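PDB 3TT2: GCN5-related N-acetyltransferase from Sphaerobacter thermophilus, which probably transfers acyl groups, other than amino-acyl groups, as a GCN5-related N-acetyltransferase. Local coordinates for residues 130-135 / 308-313; 152-157 / 287-292. All blocks are in the same frame, centred on the assembly; numbering follows the deposited sequence.

Contacts 1 and 2 are neighbouring antiparallel strand pairs whose centres lie about 9 Å apart. Strand 305-316 joins them: one edge meets strand 125-132 in contact 1, and the other meets strand 148-159, which pairs onward with strand 282-290 in contact 2. Tyr310 N lies 2.7 Å from Ile153 O and His308 O 2.9 Å from Val155 N, both probable hydrogen bonds. The order interleaves the two acetyltransferase-like halves: strand 148-159 pairs with 282-290 while 305-316 pairs with 125-132, consistent with a reciprocal strand exchange. Sulfate and glycerol, both probably from the crystallisation liquor, are bound here, the sulfate at contact 1 and glycerol near the side chains of Tyr130 (about 4 Å) and Ile153 (about 3 Å).

Contact 1 (130-135 / 308-313); sequences YIRASS and HRYVLH. With SO4 (sulfate ion), chain G.
Leu312 lays CD1 over one face of the Tyr130 ring, 4.2 Å from the centroid, a CH-pi contact offset toward the rim. The two side chains run side by side, and Leu312 CD2 adds a second touch at Tyr130 CE1. Also by Tyr130, its CB meets CD1 of Tyr310. The Tyr310 ring receives Arg132 CD over one face, 3.7 Å from its centroid; the bend at chi2 (-61°) of Arg132 sets CD there. Ile131 and Val311 point to the sheet face away from Tyr130 and Leu312.

As a hydrogen-bonded antiparallel pair, Ile131 and Val311 bond through Ile131 N to Val311 O (3.0 Å) and Val311 N to Ile131 O (2.8 Å). Val311 O also accepts from His313 ND1, at 3.2 Å; the two donors reach opposite faces of its carbonyl plane. Ala133 N continues the ladder to Arg309 O (2.9 Å), while Ala133 CB lies over the Arg309 guanidinium.

At the polar edge His308 CB, in the conformer given, sits over the centre of the Arg132 guanidinium, with Ser134 OG over the opposite face. Arg132 NH2 forms a salt bridge with Asp39. A sulfate lies at the guanidinium edge, too near NH1 for a reliable geometry, and its O3 accepts from Arg309 N at 3.2 Å.

Ile131 and His313 pack against helix 136-144, while strand 148-159 flanks the far edge of 308-313. Strand 305-316, late in the chain, is thus an inner strand between 125-132 and 148-159, built into the N-terminal acetyltransferase region.

Contact 2 (152-157 / 287-292); sequences DIWVMA and VDAESR
Trp154 and Val287 form a hydrogen-bonded antiparallel pair, Trp154 N to Val287 O being nearly straight (178° at the hydrogen) and 2.7 Å long, with Val287 N returning to Trp154 O. Asp152 and Ala289 make the second such pair: Ala289 N reaches Asp152 O at 2.8 Å, and Asp152 N meets Ala289 O nearly along the C=O axis. Between them, Ile153 and Asp288 form the non-hydrogen-bonded pair, side chains side by side, Ile153 CG1 4.0 Å from Asp288 OD2.

Apolar touches gather beside the indole. Trp154 CB meets Val287 CG1 at 4.0 Å, and Ala289 CB lies 3.7 Å from Trp154 CD1 at the ring edge, near NE1.

Side-chain polarity concentrates on Asp152 OD2. Arg292 N donates to it at 3.3 Å from above the carboxylate plane, tying the backbone there to Asp152. A water in the indole plane accepts from Trp154 NE1 (2.9 Å) and donates to Asp152 OD2 (2.8 Å) and Glu290 O.

Arg309 of strand 305-316 adds a long, weak ion pair to OD2. These surroundings would be expected to favour an ionised carboxylate; they couple residues 290-292 to strand 148-159 beyond the backbone ladder, where the N-terminal acetyltransferase region joins the C-terminal GNAT half.

Contact 1 (130-135 / 308-313)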
# COMPACT_ATOMS: atom_id res chain seq x y z
N TYR A 130 -0.28 9.06 -4.39
CA TYR A 130 1.03 8.43 -4.49
C TYR A 130 1.46 8.46 -5.94
O TYR A 130 0.89 7.79 -6.79
CB TYR A 130 0.97 6.99 -4.02
CG TYR A 130 0.49 6.81 -2.61
CD1 TYR A 130 1.40 6.60 -1.58
CD2 TYR A 130 -0.86 6.81 -2.31
CE1 TYR A 130 0.97 6.42 -0.27
CE2 TYR A 130 -1.29 6.62 -1.00
CZ TYR A 130 -0.37 6.43 0.02
OH TYR A 130 -0.79 6.25 1.32
N ILE A 131 2.50 9.24 -6.21
CA ILE A 131 2.95 9.45 -7.57
C ILE A 131 4.22 8.64 -7.86
O ILE A 131 5.14 8.64 -7.06
CB ILE A 131 3.22 10.95 -7.83
CG1 ILE A 131 2.00 11.77 -7.43
CG2 ILE A 131 3.53 11.20 -9.30
CD1 ILE A 131 0.71 11.26 -8.03
N ARG A 132 4.25 7.94 -8.99
CA ARG A 132 5.49 7.35 -9.47
C ARG A 132 6.56 8.43 -9.57
O ARG A 132 6.34 9.47 -10.19
CB ARG A 132 5.29 6.71 -10.83
CG ARG A 132 4.63 5.35 -10.79
CD ARG A 132 5.46 4.35 -10.00
NE ARG A 132 6.87 4.45 -10.30
CZ ARG A 132 7.46 3.77 -11.28
NH1 ARG A 132 8.76 3.91 -11.50
NH2 ARG A 132 6.74 2.95 -12.02
N ALA A 133 7.73 8.17 -8.98
CA ALA A 133 8.83 9.14 -9.01
C ALA A 133 9.21 9.49 -10.44
O ALA A 133 9.65 10.61 -10.73
CB ALA A 133 10.05 8.61 -8.25
N SER A 134 9.00 8.53 -11.34
CA SER A 134 9.42 8.67 -12.73
C SER A 134 8.61 9.65 -13.59
O SER A 134 9.18 10.29 -14.48
CB SER A 134 9.49 7.30 -13.41
OG SER A 134 8.19 6.77 -13.62
N SER A 135 7.30 9.80 -13.33
CA SER A 135 6.49 10.59 -14.26
C SER A 135 6.39 12.06 -13.88
O SER A 135 5.66 12.45 -12.97
CB SER A 135 5.10 9.97 -14.48
OG SER A 135 4.45 9.66 -13.27
N HIS A 308 9.67 -0.22 -7.68
CA HIS A 308 9.44 1.19 -8.01
C HIS A 308 9.40 2.07 -6.76
O HIS A 308 9.33 1.58 -5.64
CB HIS A 308 8.25 1.43 -8.95
CG HIS A 308 7.13 0.44 -8.82
ND1 HIS A 308 6.75 -0.37 -9.86
CD2 HIS A 308 6.28 0.18 -7.80
CE1 HIS A 308 5.74 -1.13 -9.47
NE2 HIS A 308 5.42 -0.80 -8.23
N ARG A 309 9.50 3.37 -6.98
CA ARG A 309 9.55 4.37 -5.93
C ARG A 309 8.39 5.34 -6.12
O ARG A 309 8.21 5.89 -7.21
CB ARG A 309 10.86 5.14 -6.03
CG ARG A 309 10.94 6.40 -5.16
CD ARG A 309 12.25 7.09 -5.41
NE ARG A 309 12.30 8.46 -4.94
CZ ARG A 309 12.72 9.47 -5.70
NH1 ARG A 309 13.09 9.24 -6.96
NH2 ARG A 309 12.76 10.71 -5.21
N TYR A 310 7.61 5.56 -5.07
CA TYR A 310 6.57 6.55 -5.17
C TYR A 310 6.90 7.72 -4.26
O TYR A 310 7.56 7.54 -3.23
CB TYR A 310 5.20 5.97 -4.79
CG TYR A 310 4.66 4.91 -5.71
CD1 TYR A 310 3.71 5.22 -6.68
CD2 TYR A 310 5.06 3.60 -5.60
CE1 TYR A 310 3.19 4.24 -7.51
CE2 TYR A 310 4.56 2.62 -6.43
CZ TYR A 310 3.63 2.94 -7.38
OH TYR A 310 3.13 1.95 -8.20
N VAL A 311 6.46 8.91 -4.65
CA VAL A 311 6.55 10.07 -3.78
C VAL A 311 5.14 10.40 -3.34
O VAL A 311 4.26 10.65 -4.16
CB VAL A 311 7.15 11.28 -4.49
CG1 VAL A 311 7.21 12.48 -3.52
CG2 VAL A 311 8.51 10.95 -5.01
N LEU A 312 4.93 10.41 -2.03
CA LEU A 312 3.62 10.72 -1.51
C LEU A 312 3.39 12.24 -1.53
O LEU A 312 4.12 13.01 -0.90
CB LEU A 312 3.47 10.14 -0.12
CG LEU A 312 2.24 10.53 0.71
CD1 LEU A 312 0.99 10.48 -0.12
CD2 LEU A 312 2.12 9.56 1.86
N HIS A 313 2.36 12.65 -2.25
CA HIS A 313 1.98 14.05 -2.31
C HIS A 313 0.72 14.32 -1.50
O HIS A 313 -0.27 13.61 -1.62
CB HIS A 313 1.83 14.49 -3.76
CG HIS A 313 3.14 14.77 -4.42
ND1 HIS A 313 3.97 13.77 -4.87
CD2 HIS A 313 3.78 15.94 -4.68
CE1 HIS A 313 5.06 14.31 -5.40
NE2 HIS A 313 4.97 15.62 -5.28
S SO4 G . 11.25 4.69 -10.26
O1 SO4 G . 12.18 4.83 -9.14
O2 SO4 G . 11.38 3.36 -10.86
O3 SO4 G . 9.88 4.86 -9.78
O4 SO4 G . 11.53 5.72 -11.26

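Contact 2 (152-157 / 287-292)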
# COMPACT_ATOMS: atom_id res chain seq x y z
N ASP A 152 8.99 9.40 0.71
CA ASP A 152 9.21 8.41 -0.34
C ASP A 152 8.63 7.07 0.11
O ASP A 152 8.76 6.69 1.28
CB ASP A 152 10.71 8.21 -0.59
CG ASP A 152 11.32 9.32 -1.40
OD1 ASP A 152 10.59 10.22 -1.88
OD2 ASP A 152 12.56 9.28 -1.58
N ILE A 153 8.00 6.36 -0.82
CA ILE A 153 7.55 5.01 -0.55
C ILE A 153 8.25 4.08 -1.53
O ILE A 153 8.17 4.26 -2.75
CB ILE A 153 6.03 4.83 -0.71
CG1 ILE A 153 5.28 5.40 0.49
CG2 ILE A 153 5.69 3.36 -0.75
CD1 ILE A 153 5.12 6.89 0.48
N TRP A 154 8.96 3.09 -0.99
CA TRP A 154 9.67 2.17 -1.84
C TRP A 154 8.99 0.82 -1.87
O TRP A 154 8.70 0.23 -0.83
CB TRP A 154 11.09 1.99 -1.34
CG TRP A 154 11.88 3.24 -1.27
CD1 TRP A 154 11.92 4.11 -0.23
CD2 TRP A 154 12.78 3.74 -2.26
NE1 TRP A 154 12.79 5.13 -0.51
CE2 TRP A 154 13.34 4.93 -1.75
CE3 TRP A 154 13.18 3.30 -3.53
CZ2 TRP A 154 14.26 5.70 -2.46
CZ3 TRP A 154 14.09 4.06 -4.23
CH2 TRP A 154 14.62 5.25 -3.69
N VAL A 155 8.74 0.32 -3.08
CA VAL A 155 8.27 -1.04 -3.25
C VAL A 155 9.44 -1.98 -3.53
O VAL A 155 10.06 -1.89 -4.59
CB VAL A 155 7.27 -1.15 -4.39
CG1 VAL A 155 6.61 -2.49 -4.36
CG2 VAL A 155 6.22 -0.05 -4.24
N MSE A 156 9.73 -2.87 -2.59
CA MSE A 156 10.83 -3.82 -2.72
C MSE A 156 10.28 -5.10 -3.29
O MSE A 156 9.12 -5.44 -3.06
CB MSE A 156 11.50 -4.08 -1.37
CG MSE A 156 11.94 -2.82 -0.66
SE MSE A 156 13.20 -1.63 -1.64
CE MSE A 156 14.81 -2.76 -1.68
N ALA A 157 11.06 -5.79 -4.10
CA ALA A 157 10.60 -7.04 -4.68
C ALA A 157 11.71 -8.07 -4.59
O ALA A 157 12.89 -7.73 -4.47
CB ALA A 157 10.21 -6.81 -6.08
N VAL A 287 8.06 0.04 1.81
CA VAL A 287 8.65 0.76 2.94
C VAL A 287 8.71 2.28 2.77
O VAL A 287 9.10 2.78 1.73
CB VAL A 287 10.03 0.18 3.36
CG1 VAL A 287 11.12 0.60 2.41
CG2 VAL A 287 10.37 0.63 4.76
N ASP A 288 8.26 2.99 3.81
CA ASP A 288 8.37 4.44 3.92
C ASP A 288 9.78 4.89 4.25
O ASP A 288 10.46 4.28 5.07
CB ASP A 288 7.45 4.95 5.02
CG ASP A 288 6.02 4.62 4.76
OD1 ASP A 288 5.67 3.42 4.83
OD2 ASP A 288 5.26 5.55 4.46
N ALA A 289 10.21 5.97 3.62
CA ALA A 289 11.52 6.53 3.88
C ALA A 289 11.43 8.03 3.68
O ALA A 289 10.71 8.48 2.79
CB ALA A 289 12.54 5.90 2.93
N GLU A 290 12.14 8.81 4.49
CA GLU A 290 12.17 10.27 4.33
C GLU A 290 12.68 10.62 2.93
O GLU A 290 13.54 9.93 2.40
CB GLU A 290 13.08 10.89 5.40
CG GLU A 290 13.03 12.42 5.50
CD GLU A 290 14.29 13.00 6.14
OE1 GLU A 290 14.96 12.30 6.93
OE2 GLU A 290 14.63 14.17 5.83
N SER A 291 12.17 11.70 2.34
CA SER A 291 12.52 12.06 0.96
C SER A 291 14.04 12.12 0.80
O SER A 291 14.72 12.71 1.62
CB SER A 291 11.88 13.40 0.59
OG SER A 291 10.61 13.55 1.21
N ARG A 292 14.57 11.46 -0.23
CA ARG A 292 16.01 11.38 -0.52
C ARG A 292 16.91 10.38 0.28
O ARG A 292 18.05 10.19 -0.09
CB ARG A 292 16.67 12.78 -0.60
CG ARG A 292 16.96 13.30 -2.02
CD ARG A 292 15.82 14.17 -2.61
NE ARG A 292 15.17 13.54 -3.77
CZ ARG A 292 14.49 14.20 -4.71
NH1 ARG A 292 13.93 13.53 -5.72
NH2 ARG A 292 14.38 15.52 -4.66
O HOH W 1 13.83 7.71 0.30